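Local structure of threonine synthase (Brucella melitensis bv. 1, 4F4F) at residues Gln280-Thr285 and Val396-Glu401; Leu244-Pro249 and Pro408-Ala413; Cys94-Thr99 and Phe240-Ser245; Glu322-Glu327 and Ser357-Glu362; Asp289-Thr294 and Gly298-Arg303. The protein probably catalyses, with pyridoxal 5'-phosphate as cofactor, the conversion of O-phospho-L-homoserine and water to L-threonine and phosphate, the last step of threonine biosynthesis. All coordinates share one frame; numbering follows the deposited sequence.

Interaction 1 (Gln280-Thr285 and Val396-Glu401)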
# COMPACT_ATOMS: atom_id res chain seq x y z
N GLN A 280 18.13 8.52 -5.08
CA GLN A 280 17.40 8.92 -3.88
C GLN A 280 16.08 8.20 -3.76
O GLN A 280 15.39 7.96 -4.78
CB GLN A 280 17.09 10.40 -3.94
CG GLN A 280 18.28 11.36 -3.80
CD GLN A 280 17.83 12.82 -3.84
OE1 GLN A 280 17.58 13.38 -4.90
NE2 GLN A 280 17.72 13.43 -2.67
N LEU A 281 15.74 7.86 -2.52
CA LEU A 281 14.40 7.49 -2.14
C LEU A 281 13.92 8.59 -1.19
O LEU A 281 14.57 8.86 -0.17
CB LEU A 281 14.38 6.12 -1.45
CG LEU A 281 14.68 4.88 -2.29
CD1 LEU A 281 14.97 3.68 -1.40
CD2 LEU A 281 13.50 4.60 -3.24
N ILE A 282 12.83 9.26 -1.55
CA ILE A 282 12.41 10.46 -0.79
C ILE A 282 11.02 10.20 -0.25
O ILE A 282 10.08 9.87 -1.00
CB ILE A 282 12.44 11.73 -1.68
CG1 ILE A 282 13.84 11.92 -2.29
CG2 ILE A 282 12.04 12.95 -0.85
CD1 ILE A 282 14.01 13.17 -3.15
N ILE A 283 10.90 10.34 1.07
CA ILE A 283 9.66 10.18 1.79
C ILE A 283 8.95 11.51 1.74
O ILE A 283 9.52 12.53 2.16
CB ILE A 283 9.92 9.80 3.28
CG1 ILE A 283 10.79 8.52 3.42
CG2 ILE A 283 8.61 9.72 4.05
CD1 ILE A 283 11.58 8.38 4.72
N ALA A 284 7.71 11.54 1.27
CA ALA A 284 6.93 12.78 1.24
C ALA A 284 5.73 12.63 2.19
O ALA A 284 4.93 11.70 2.05
CB ALA A 284 6.46 13.09 -0.18
N THR A 285 5.62 13.56 3.15
CA THR A 285 4.62 13.46 4.19
C THR A 285 3.72 14.69 4.11
O THR A 285 4.09 15.73 3.54
CB THR A 285 5.24 13.40 5.61
OG1 THR A 285 5.56 14.75 6.06
CG2 THR A 285 6.49 12.48 5.63
N VAL A 396 5.08 15.67 -5.52
CA VAL A 396 5.75 16.62 -6.44
C VAL A 396 6.41 17.76 -5.65
O VAL A 396 7.57 18.06 -5.85
CB VAL A 396 4.79 17.17 -7.52
CG1 VAL A 396 5.48 18.23 -8.36
CG2 VAL A 396 4.26 16.05 -8.41
N LYS A 397 5.68 18.35 -4.72
CA LYS A 397 6.26 19.42 -3.90
C LYS A 397 7.59 18.97 -3.23
O LYS A 397 8.63 19.67 -3.31
CB LYS A 397 5.25 19.85 -2.83
CG LYS A 397 5.69 21.05 -2.00
CD LYS A 397 6.53 20.74 -0.78
CE LYS A 397 6.62 21.97 0.12
NZ LYS A 397 7.36 21.70 1.38
N VAL A 398 7.55 17.84 -2.55
CA VAL A 398 8.71 17.37 -1.79
C VAL A 398 9.84 16.93 -2.73
O VAL A 398 11.03 17.17 -2.46
CB VAL A 398 8.30 16.22 -0.83
CG1 VAL A 398 9.51 15.55 -0.17
CG2 VAL A 398 7.32 16.72 0.23
N ALA A 399 9.48 16.26 -3.84
CA ALA A 399 10.47 15.86 -4.86
C ALA A 399 11.26 17.09 -5.30
O ALA A 399 12.46 17.05 -5.37
CB ALA A 399 9.79 15.23 -6.06
N ARG A 400 10.58 18.20 -5.57
CA ARG A 400 11.25 19.40 -6.07
C ARG A 400 12.11 20.09 -5.01
O ARG A 400 13.12 20.67 -5.32
CB ARG A 400 10.24 20.38 -6.68
CG ARG A 400 9.56 19.80 -7.90
CD ARG A 400 8.42 20.65 -8.41
NE ARG A 400 7.90 20.14 -9.68
CZ ARG A 400 6.97 20.73 -10.44
NH1 ARG A 400 6.40 21.86 -10.08
NH2 ARG A 400 6.60 20.18 -11.58
N GLU A 401 11.69 20.00 -3.75
CA GLU A 401 12.45 20.55 -2.65
C GLU A 401 13.68 19.71 -2.31
O GLU A 401 14.73 20.24 -2.00
CB GLU A 401 11.55 20.62 -1.41
CG GLU A 401 12.13 21.42 -0.23
CD GLU A 401 11.21 21.40 0.98
OE1 GLU A 401 10.22 20.65 0.99
OE2 GLU A 401 11.48 22.16 1.93
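Strand Gln280-Thr285 and helix Val396-Glu401 run 135° apart in their N-to-C directions and approach to 8.1 Å between axes, bringing the CA atoms of Ala284 and Val398 within 5.8 Å. Val398 makes the contact from the helix, touching Ile282, Ile283 and Ala284. Its CG1, set anti to the backbone N (chi1 171°), meets CG2 of Ile282 at 3.7 Å as the two side chains pass in opposite directions, and it also lies 3.8 Å from the carbonyl oxygen, Ile283 O. The other half of the valine faces Ala284: CB of Val398 is 3.7 Å from CB of Ala284, and CG2 closes on the same methyl. The meeting atoms are buried, and the contact is apolar packing. Lys397, next to Val398, bridges one helical turn with a salt bridge from NZ to Glu401 OE1 at 3.1 Å; its NZ also bonds Arg367 O. Alternation along the strand sends Ile283 the other way, onto Phe262 and Thr259 of the cofactor pocket. Helix 390-402 thus lies against one face of the six-stranded sheet, Ala399 reaching Thr256, Met409 and Val411, while strand 278-285 is flanked by strands 253-258 and 363-367.

Interaction 2 (Leu244-Pro249 and Pro408-Ala413)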
# COMPACT_ATOMS: atom_id res chain seq x y z
N LEU A 244 13.21 1.08 -15.86
CA LEU A 244 13.54 0.54 -17.18
C LEU A 244 13.14 1.51 -18.29
O LEU A 244 13.86 1.68 -19.28
CB LEU A 244 12.84 -0.80 -17.43
CG LEU A 244 13.39 -2.01 -16.71
CD1 LEU A 244 12.35 -3.17 -16.75
CD2 LEU A 244 14.76 -2.38 -17.33
N SER A 245 12.02 2.21 -18.13
CA SER A 245 11.61 3.18 -19.14
C SER A 245 12.68 4.28 -19.25
O SER A 245 12.94 4.77 -20.33
CB SER A 245 10.24 3.82 -18.82
OG SER A 245 9.18 2.87 -18.88
N LEU A 246 13.30 4.64 -18.12
CA LEU A 246 14.29 5.70 -18.08
C LEU A 246 15.74 5.30 -18.26
O LEU A 246 16.65 6.14 -18.20
CB LEU A 246 14.10 6.54 -16.79
CG LEU A 246 12.65 6.98 -16.59
CD1 LEU A 246 12.52 7.62 -15.21
CD2 LEU A 246 12.22 7.91 -17.72
N GLY A 247 15.97 4.03 -18.55
CA GLY A 247 17.26 3.58 -18.97
C GLY A 247 18.00 2.69 -18.00
O GLY A 247 19.19 2.36 -18.24
N ALA A 248 17.32 2.23 -16.96
CA ALA A 248 17.92 1.24 -16.06
C ALA A 248 18.51 0.07 -16.85
O ALA A 248 17.90 -0.40 -17.83
CB ALA A 248 16.91 0.75 -15.02
N PRO A 249 19.68 -0.44 -16.42
CA PRO A 249 20.45 -0.11 -15.24
C PRO A 249 21.57 0.86 -15.53
O PRO A 249 22.40 1.06 -14.67
CB PRO A 249 21.08 -1.45 -14.86
CG PRO A 249 21.36 -2.08 -16.16
CD PRO A 249 20.27 -1.59 -17.12
N PRO A 408 17.12 11.26 -13.04
CA PRO A 408 15.72 11.56 -13.26
C PRO A 408 14.88 11.22 -12.03
O PRO A 408 15.16 10.23 -11.33
CB PRO A 408 15.33 10.60 -14.37
CG PRO A 408 16.27 9.47 -14.24
CD PRO A 408 17.55 10.09 -13.83
N MET A 409 13.89 12.07 -11.77
CA MET A 409 12.99 11.90 -10.63
C MET A 409 11.63 11.37 -11.09
O MET A 409 10.97 11.94 -11.98
CB MET A 409 12.80 13.25 -9.92
CG MET A 409 11.89 13.18 -8.69
SD MET A 409 12.48 12.04 -7.43
CE MET A 409 13.82 13.00 -6.75
N VAL A 410 11.20 10.29 -10.45
CA VAL A 410 9.91 9.73 -10.65
C VAL A 410 9.13 9.96 -9.37
O VAL A 410 9.57 9.55 -8.26
CB VAL A 410 10.03 8.24 -10.92
CG1 VAL A 410 8.64 7.63 -11.02
CG2 VAL A 410 10.86 8.00 -12.20
N VAL A 411 8.01 10.64 -9.50
CA VAL A 411 7.13 10.91 -8.37
C VAL A 411 5.94 9.98 -8.52
O VAL A 411 5.29 9.97 -9.55
CB VAL A 411 6.61 12.37 -8.39
CG1 VAL A 411 5.74 12.66 -7.18
CG2 VAL A 411 7.76 13.37 -8.47
N LEU A 412 5.65 9.22 -7.48
CA LEU A 412 4.51 8.32 -7.47
C LEU A 412 3.21 9.10 -7.27
O LEU A 412 3.03 9.81 -6.25
CB LEU A 412 4.66 7.26 -6.37
CG LEU A 412 5.48 6.00 -6.62
CD1 LEU A 412 6.80 6.29 -7.30
CD2 LEU A 412 5.60 5.08 -5.38
N ALA A 413 2.33 8.99 -8.26
CA ALA A 413 0.98 9.51 -8.16
C ALA A 413 0.05 8.39 -7.66
O ALA A 413 -0.28 7.47 -8.38
CB ALA A 413 0.51 10.09 -9.50
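Leu246 CD1 meets the pyrrolidine ring of Pro408 at its CB, 4.2 Å away, the two side chains passing in opposite directions; this puckered ring stands in for a flat group, since the contact has no planar side chain. The same methyl is pressed harder on Val410, whose CG2 lies 3.5 Å from Leu246 CD1, tighter than ordinary van der Waals contact. A single leucine branch thereby touches both Pro408, just before strand 409-413, and Val410 within it. The torsions explain the reach: Leu246 holds CG anti to its carbonyl carbon (chi1 -50°) and then extends, carrying CD1 to the strand, while Val410 offers the branch that lies beside its own backbone N.

The backbone fixes where Leu246 sits. The helix has ended by Gly247, the first residue with non-helical angles, whose phi of 112° suits glycine because a CB would collide with the preceding carbonyl oxygen. Gly247 N returns to Leu244 O at 3.2 Å, one of the bonds of a Schellman motif, and a cis peptide precedes Pro249 two residues on. From the end of helix 236-245 the chain turns back into strand 253-258, the parallel neighbour of strand 409-413; strand 409-413 runs on into cofactor-binding Thr414. Met409 points to the other side of the strand, where helix 390-402 lies. Strand 409-413 therefore has helices on both faces, the layered alpha/beta build expected of a fold type II pyridoxal-phosphate enzyme.

Interaction 3 (Cys94-Thr99 and Phe240-Ser245)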
# COMPACT_ATOMS: atom_id res chain seq x y z
N CYS A 94 1.15 0.83 -15.19
CA CYS A 94 1.58 2.00 -14.44
C CYS A 94 2.42 2.92 -15.35
O CYS A 94 3.64 2.77 -15.43
CB CYS A 94 2.42 1.55 -13.24
SG CYS A 94 1.55 0.49 -12.06
N PRO A 95 1.78 3.86 -16.05
CA PRO A 95 2.53 4.64 -17.07
C PRO A 95 3.18 5.89 -16.49
O PRO A 95 2.71 6.42 -15.48
CB PRO A 95 1.46 5.06 -18.02
CG PRO A 95 0.24 5.20 -17.15
CD PRO A 95 0.34 4.10 -16.13
N LEU A 96 4.27 6.34 -17.11
CA LEU A 96 4.88 7.65 -16.80
C LEU A 96 4.23 8.77 -17.62
O LEU A 96 3.89 8.58 -18.78
CB LEU A 96 6.39 7.61 -17.05
CG LEU A 96 7.23 6.70 -16.17
CD1 LEU A 96 8.64 6.51 -16.78
CD2 LEU A 96 7.33 7.22 -14.73
N VAL A 97 4.10 9.96 -17.01
CA VAL A 97 3.75 11.18 -17.70
C VAL A 97 4.84 12.19 -17.32
O VAL A 97 5.07 12.40 -16.14
CB VAL A 97 2.35 11.68 -17.29
CG1 VAL A 97 2.08 13.08 -17.90
CG2 VAL A 97 1.29 10.68 -17.73
N GLN A 98 5.56 12.72 -18.30
CA GLN A 98 6.63 13.68 -18.02
C GLN A 98 6.05 15.01 -17.58
O GLN A 98 5.15 15.51 -18.25
CB GLN A 98 7.48 13.90 -19.25
CG GLN A 98 8.73 14.72 -18.98
CD GLN A 98 9.70 14.68 -20.14
OE1 GLN A 98 9.37 14.14 -21.23
NE2 GLN A 98 10.89 15.22 -19.93
N THR A 99 6.60 15.61 -16.52
CA THR A 99 6.10 16.91 -16.01
C THR A 99 7.12 18.06 -16.03
O THR A 99 6.75 19.21 -15.82
CB THR A 99 5.52 16.76 -14.58
OG1 THR A 99 6.44 16.02 -13.76
CG2 THR A 99 4.18 16.02 -14.60
N PHE A 240 10.95 -1.18 -10.84
CA PHE A 240 11.62 -1.72 -12.01
C PHE A 240 11.08 -1.19 -13.35
O PHE A 240 11.86 -0.78 -14.22
CB PHE A 240 11.56 -3.26 -12.02
CG PHE A 240 12.61 -3.91 -11.12
CD1 PHE A 240 12.37 -4.06 -9.75
CD2 PHE A 240 13.79 -4.39 -11.63
CE1 PHE A 240 13.30 -4.68 -8.93
CE2 PHE A 240 14.73 -4.97 -10.81
CZ PHE A 240 14.49 -5.13 -9.47
N THR A 241 9.78 -1.22 -13.54
CA THR A 241 9.22 -0.85 -14.86
C THR A 241 9.47 0.64 -15.16
O THR A 241 9.86 1.01 -16.28
CB THR A 241 7.76 -1.26 -15.01
OG1 THR A 241 6.94 -0.57 -14.03
CG2 THR A 241 7.61 -2.81 -14.90
N ALA A 242 9.24 1.51 -14.19
CA ALA A 242 9.55 2.93 -14.35
C ALA A 242 11.04 3.16 -14.64
O ALA A 242 11.38 3.88 -15.57
CB ALA A 242 9.14 3.72 -13.11
N ALA A 243 11.92 2.51 -13.88
CA ALA A 243 13.36 2.71 -14.04
C ALA A 243 13.81 2.17 -15.39
O ALA A 243 14.68 2.77 -16.06
CB ALA A 243 14.15 2.06 -12.90
N LEU A 244 13.21 1.08 -15.86
CA LEU A 244 13.54 0.54 -17.18
C LEU A 244 13.14 1.51 -18.29
O LEU A 244 13.86 1.68 -19.28
CB LEU A 244 12.84 -0.80 -17.43
CG LEU A 244 13.39 -2.01 -16.71
CD1 LEU A 244 12.35 -3.17 -16.75
CD2 LEU A 244 14.76 -2.38 -17.33
N SER A 245 12.02 2.21 -18.13
CA SER A 245 11.61 3.18 -19.14
C SER A 245 12.68 4.28 -19.25
O SER A 245 12.94 4.77 -20.33
CB SER A 245 10.24 3.82 -18.82
OG SER A 245 9.18 2.87 -18.88
O HOH W 1 5.88 1.20 -15.69
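This is a partly buried contact between a strand and a helix, apolar at its centre and water-bridged at its border, made where edge strand 96-100 of the six-stranded sheet runs beside the C-terminal turns of helix 236-245. Leu96 carries it from the strand, its CA lying 7.1 Å from that of Ala242. With CG anti to the carbonyl carbon (chi1 -66°), the leucine directs both methyls at the helix. CD1 lies 3.7 Å from CB of Ser245 and 4.0 Å from the carbonyl oxygen of Ala242, while CD2 makes a looser contact with CB of Ala242 at 4.3 Å. The branched end therefore straddles positions 242 and 245, three residues apart and on the same side of the helix.

Just before the strand, Cys94 and Thr241 are joined indirectly. Their polar atoms, Cys94 O and Thr241 OG1, are 4.9 Å apart, too far for a direct bond, and one water fills the interval. It donates to Cys94 O at 2.7 Å and sits 2.6 Å from Thr241 OG1. That hydroxyl also has a weak bond to Tyr238 O one turn earlier in the helix. Tyr56 of helix 56-64 touches both Cys94 and Thr241 and flanks this end of the contact. Within the sheet, backbone bonds of Pro95 with Glu107 and of Val97 with Val105 join the segment to strand 103-107. The chemistry implies two modes of attachment: the direct contact is methyl packing, while a water joins a carbonyl and a hydroxyl that do not touch.

Interaction 4 (Glu322-Glu327 and Ser357-Glu362); sequences ERLLFE and SAIRSE
Helices Glu322-Glu327 and Ser357-Glu362 come closest at Leu324 and Ile359, whose CA atoms are 8.0 Å apart, a spacing bridged by side chains. Both segments are helical: Phe326 N bonds Glu322 O at 3.0 Å in the first, and Ser361 N bonds Ser357 O at 2.9 Å in the second. Leu324 sets CG anti to its backbone N (chi1 176°), which directs the isobutyl group toward Ile359. Its CD2 meets CG1 of Ile359 at 4.1 Å, with the two side chains laid at a slant to each other, and CG is almost as near to that same carbon. Ile359 is thus approached on its longer branch. The terminal methyl of that branch, CD1, continues to CD2 of Leu325, at 4.3 Å; although the first bond of the Leu325 side chain points away, its CD2 still reaches the isoleucine. Two consecutive leucines therefore hold one isoleucine, Leu324 beside its middle and Leu325 at its tip, in buried but not tight packing.

On the second helix, Ser361 turns its hydroxyl back to the chain: OG donates to Ala358 O at 2.8 Å, tilted 30° from the carbonyl plane. This satisfies the serine locally. Polar groups at the margins look elsewhere, Glu362 to Lys272 and Glu327 to Arg331, both as salt bridges. Leu324 also packs on Phe262 of the cofactor site, Leu325 on helix 333-346, Arg360 bonds the carbonyl of Leu295 in helix 290-297, and Glu327 and Glu362 touch Tyr269 of helix 263-274.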
# COMPACT_ATOMS: atom_id res chain seq x y z
N GLU A 322 9.08 -0.17 10.78
CA GLU A 322 9.78 -1.25 11.48
C GLU A 322 10.59 -2.14 10.55
O GLU A 322 11.65 -2.61 10.96
CB GLU A 322 8.79 -2.10 12.33
CG GLU A 322 9.42 -3.30 13.03
CD GLU A 322 8.47 -4.06 13.94
OE1 GLU A 322 7.36 -3.54 14.24
OE2 GLU A 322 8.85 -5.15 14.37
N ARG A 323 10.12 -2.35 9.32
CA ARG A 323 10.88 -3.16 8.39
C ARG A 323 12.20 -2.45 8.07
O ARG A 323 13.28 -3.08 8.06
CB ARG A 323 10.09 -3.49 7.13
CG ARG A 323 9.09 -4.60 7.31
CD ARG A 323 8.26 -4.84 6.05
NE ARG A 323 7.65 -6.17 6.04
CZ ARG A 323 6.37 -6.44 6.29
NH1 ARG A 323 5.49 -5.49 6.58
NH2 ARG A 323 5.94 -7.68 6.27
N LEU A 324 12.15 -1.14 7.86
CA LEU A 324 13.40 -0.42 7.60
C LEU A 324 14.28 -0.38 8.84
O LEU A 324 15.52 -0.50 8.73
CB LEU A 324 13.18 0.99 7.05
CG LEU A 324 14.44 1.86 6.83
CD1 LEU A 324 15.42 1.21 5.86
CD2 LEU A 324 14.04 3.24 6.35
N LEU A 325 13.68 -0.16 10.02
CA LEU A 325 14.45 -0.18 11.25
C LEU A 325 15.29 -1.46 11.37
O LEU A 325 16.44 -1.43 11.77
CB LEU A 325 13.54 -0.05 12.48
CG LEU A 325 12.93 1.32 12.74
CD1 LEU A 325 11.95 1.31 13.92
CD2 LEU A 325 14.03 2.36 12.99
N PHE A 326 14.67 -2.60 11.08
CA PHE A 326 15.34 -3.91 11.17
C PHE A 326 16.55 -3.91 10.24
O PHE A 326 17.66 -4.26 10.68
CB PHE A 326 14.35 -5.02 10.77
CG PHE A 326 14.85 -6.42 10.92
CD1 PHE A 326 15.27 -6.90 12.15
CD2 PHE A 326 14.83 -7.31 9.84
CE1 PHE A 326 15.67 -8.24 12.29
CE2 PHE A 326 15.21 -8.63 9.97
CZ PHE A 326 15.64 -9.09 11.20
N GLU A 327 16.37 -3.49 9.00
CA GLU A 327 17.47 -3.50 8.04
C GLU A 327 18.59 -2.53 8.46
O GLU A 327 19.79 -2.85 8.39
CB GLU A 327 16.96 -3.14 6.63
CG GLU A 327 15.90 -4.10 6.10
CD GLU A 327 16.43 -5.43 5.70
OE1 GLU A 327 17.63 -5.74 6.01
OE2 GLU A 327 15.65 -6.19 5.10
N SER A 357 22.33 6.93 10.69
CA SER A 357 23.18 7.25 9.54
C SER A 357 22.89 6.35 8.36
O SER A 357 22.89 6.82 7.21
CB SER A 357 24.67 7.11 9.87
OG SER A 357 25.06 8.08 10.79
N ALA A 358 22.65 5.06 8.63
CA ALA A 358 22.34 4.14 7.54
C ALA A 358 21.03 4.56 6.86
O ALA A 358 20.93 4.50 5.65
CB ALA A 358 22.24 2.71 8.03
N ILE A 359 20.04 5.00 7.64
CA ILE A 359 18.76 5.44 7.06
C ILE A 359 19.00 6.67 6.22
O ILE A 359 18.57 6.76 5.06
CB ILE A 359 17.68 5.67 8.15
CG1 ILE A 359 17.24 4.31 8.72
CG2 ILE A 359 16.50 6.43 7.57
CD1 ILE A 359 16.56 4.38 10.09
N ARG A 360 19.76 7.61 6.77
CA ARG A 360 19.98 8.88 6.08
C ARG A 360 20.83 8.74 4.80
O ARG A 360 20.75 9.61 3.90
CB ARG A 360 20.62 9.88 7.01
CG ARG A 360 19.70 10.37 8.10
CD ARG A 360 20.54 11.10 9.14
NE ARG A 360 19.71 11.88 10.05
CZ ARG A 360 20.11 12.40 11.20
NH1 ARG A 360 21.35 12.22 11.63
NH2 ARG A 360 19.24 13.08 11.94
N SER A 361 21.63 7.68 4.74
CA SER A 361 22.46 7.43 3.59
C SER A 361 21.64 7.02 2.37
O SER A 361 22.13 7.13 1.25
CB SER A 361 23.54 6.37 3.88
OG SER A 361 23.01 5.09 3.82
N GLU A 362 20.42 6.51 2.59
CA GLU A 362 19.60 6.06 1.48
C GLU A 362 18.24 6.76 1.33
O GLU A 362 17.62 6.67 0.25
CB GLU A 362 19.37 4.55 1.63
CG GLU A 362 20.68 3.76 1.74
CD GLU A 362 20.41 2.28 1.53
OE1 GLU A 362 20.44 1.52 2.49
OE2 GLU A 362 20.09 1.90 0.39

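Interaction 5 (Asp289-Thr294 and Gly298-Arg303)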
# COMPACT_ATOMS: atom_id res chain seq x y z
N ASP A 289 3.96 14.41 10.22
CA ASP A 289 5.29 14.36 9.65
C ASP A 289 6.28 13.60 10.54
O ASP A 289 7.49 13.86 10.48
CB ASP A 289 5.75 15.80 9.41
CG ASP A 289 5.97 16.60 10.68
OD1 ASP A 289 5.50 16.24 11.80
OD2 ASP A 289 6.64 17.64 10.55
N ILE A 290 5.77 12.62 11.29
CA ILE A 290 6.63 11.78 12.13
C ILE A 290 7.87 11.30 11.39
O ILE A 290 8.97 11.38 11.91
CB ILE A 290 5.86 10.58 12.78
CG1 ILE A 290 6.72 9.97 13.90
CG2 ILE A 290 5.40 9.53 11.76
CD1 ILE A 290 5.94 8.98 14.73
N LEU A 291 7.68 10.89 10.14
CA LEU A 291 8.81 10.34 9.36
C LEU A 291 9.81 11.44 8.99
O LEU A 291 11.02 11.22 9.05
CB LEU A 291 8.32 9.61 8.12
CG LEU A 291 7.48 8.33 8.37
CD1 LEU A 291 6.85 7.83 7.07
CD2 LEU A 291 8.32 7.22 8.98
N SER A 292 9.32 12.60 8.61
CA SER A 292 10.20 13.73 8.35
C SER A 292 10.96 14.13 9.63
O SER A 292 12.18 14.28 9.62
CB SER A 292 9.38 14.91 7.80
OG SER A 292 10.23 16.00 7.49
N ARG A 293 10.26 14.26 10.75
CA ARG A 293 10.91 14.58 12.01
C ARG A 293 11.93 13.51 12.40
O ARG A 293 12.98 13.82 12.98
CB ARG A 293 9.91 14.75 13.14
CG ARG A 293 9.02 15.98 12.94
CD ARG A 293 8.03 16.15 14.09
NE ARG A 293 6.84 15.27 14.06
CZ ARG A 293 6.62 14.24 14.88
NH1 ARG A 293 7.54 13.87 15.77
NH2 ARG A 293 5.49 13.56 14.80
N THR A 294 11.61 12.26 12.10
CA THR A 294 12.52 11.16 12.39
C THR A 294 13.80 11.29 11.60
O THR A 294 14.88 11.15 12.15
CB THR A 294 11.88 9.76 12.13
OG1 THR A 294 10.77 9.59 13.02
CG2 THR A 294 12.91 8.65 12.37
N GLY A 298 16.19 11.87 14.40
CA GLY A 298 16.25 10.53 15.00
C GLY A 298 15.12 10.20 15.98
O GLY A 298 15.02 9.07 16.44
N ALA A 299 14.24 11.16 16.26
CA ALA A 299 13.22 11.04 17.31
C ALA A 299 11.91 10.67 16.63
O ALA A 299 11.23 11.51 16.00
CB ALA A 299 13.08 12.36 18.07
N TYR A 300 11.57 9.38 16.68
CA TYR A 300 10.30 8.93 16.16
C TYR A 300 9.32 9.07 17.27
O TYR A 300 9.27 8.20 18.17
CB TYR A 300 10.44 7.48 15.74
CG TYR A 300 9.24 6.84 15.09
CD1 TYR A 300 9.05 6.93 13.72
CD2 TYR A 300 8.35 6.07 15.83
CE1 TYR A 300 7.99 6.28 13.10
CE2 TYR A 300 7.28 5.42 15.23
CZ TYR A 300 7.11 5.52 13.86
OH TYR A 300 6.07 4.86 13.25
N GLU A 301 8.59 10.18 17.26
CA GLU A 301 7.76 10.57 18.39
C GLU A 301 6.35 10.84 17.95
O GLU A 301 6.11 11.67 17.09
CB GLU A 301 8.33 11.83 19.05
CG GLU A 301 9.54 11.56 19.93
CD GLU A 301 10.00 12.78 20.71
OE1 GLU A 301 11.19 12.82 21.10
OE2 GLU A 301 9.16 13.69 20.93
N MET A 302 5.41 10.15 18.57
CA MET A 302 4.01 10.29 18.20
C MET A 302 3.50 11.67 18.61
O MET A 302 3.81 12.15 19.69
CB MET A 302 3.19 9.23 18.89
CG MET A 302 3.57 7.83 18.47
SD MET A 302 2.74 6.64 19.52
CE MET A 302 1.04 6.97 19.02
N ARG A 303 2.72 12.30 17.75
CA ARG A 303 2.06 13.56 18.07
C ARG A 303 0.61 13.40 17.63
O ARG A 303 0.23 12.38 17.03
CB ARG A 303 2.75 14.73 17.37
CG ARG A 303 4.17 15.02 17.83
CD ARG A 303 4.76 16.18 17.04
NE ARG A 303 6.06 16.67 17.52
CZ ARG A 303 6.72 17.69 16.98
NH1 ARG A 303 6.23 18.34 15.92
NH2 ARG A 303 7.90 18.07 17.48
O HOH W 2 4.54 17.80 13.66
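Charged and polar bonds lead the contact, with Arg293 gripping the carbonyl oxygen of Glu301 by both terminal nitrogens: NH1 at 2.9 Å, in the carbonyl plane on a lone pair, and NH2 at 3.0 Å, almost in line with the C=O bond. Glu301 O lies near the guanidinium plane, as does Asp289 OD1, which takes NE at 2.8 Å in a salt bridge. A bend at chi3 (-78°) helps turn the group between these two acceptors, which pin its rotation.

Stacking comes next. The guanidinium of Arg303 stacks flat but offset on that of Arg293, planes 5° apart and centres 4.0 Å apart, with Arg303 CD over the centre of the Arg293 group, while Ile290 CA backs the opposite face. The nearby carboxylate of Asp289 probably eases the like-charge approach; a water that donates to its OD1 accepts from Arg303 NH1.

The backbone makes this pairing possible. Gly298, the first residue after helix 290-297, has positive phi and sends its N back to Thr294 O at 2.7 Å; strand 299-301 then returns nearly antiparallel to the helix (159°), a helix followed at once by a strand running back along it, and this strand pairs with 348-350.

Apolar and aromatic contacts fill the inside of the turn. Ile290 CD1 stands over the centre of the Tyr300 ring, 3.6 Å from its centroid, a CH-pi contact. At the ring's edge lie Leu291 CD2 and Thr294 OG1, the latter donating to Ile290 O at 2.8 Å. Tyr300 OH is held by Ser318 N, and the ring also meets Phe349 and Phe321. Leu291 packs beside Thr259 of the cofactor pocket.

How the interactions relate
Interactions 1, 2 and 4 are buried and purely apolar across their segments, whereas interactions 3 and 5 are partly buried and bring in polar atoms. Interactions 1, 2 and 3 share the six-stranded sheet: interaction 1 lies on one face and interactions 2 and 3 on the other, the latter two both using helix 236-245 and meeting where Leu246 and Val410 touch Leu96. Interaction 1 joins interaction 2 through Ala399 and Val411. Interactions 4 and 5, with centres about 14 Å apart, each approach Phe262, as Ile283 of interaction 1 does. Only interaction 5 has direct hydrogen bonds between its segments, fitting its local, short-range turn; interaction 3 manages with one water.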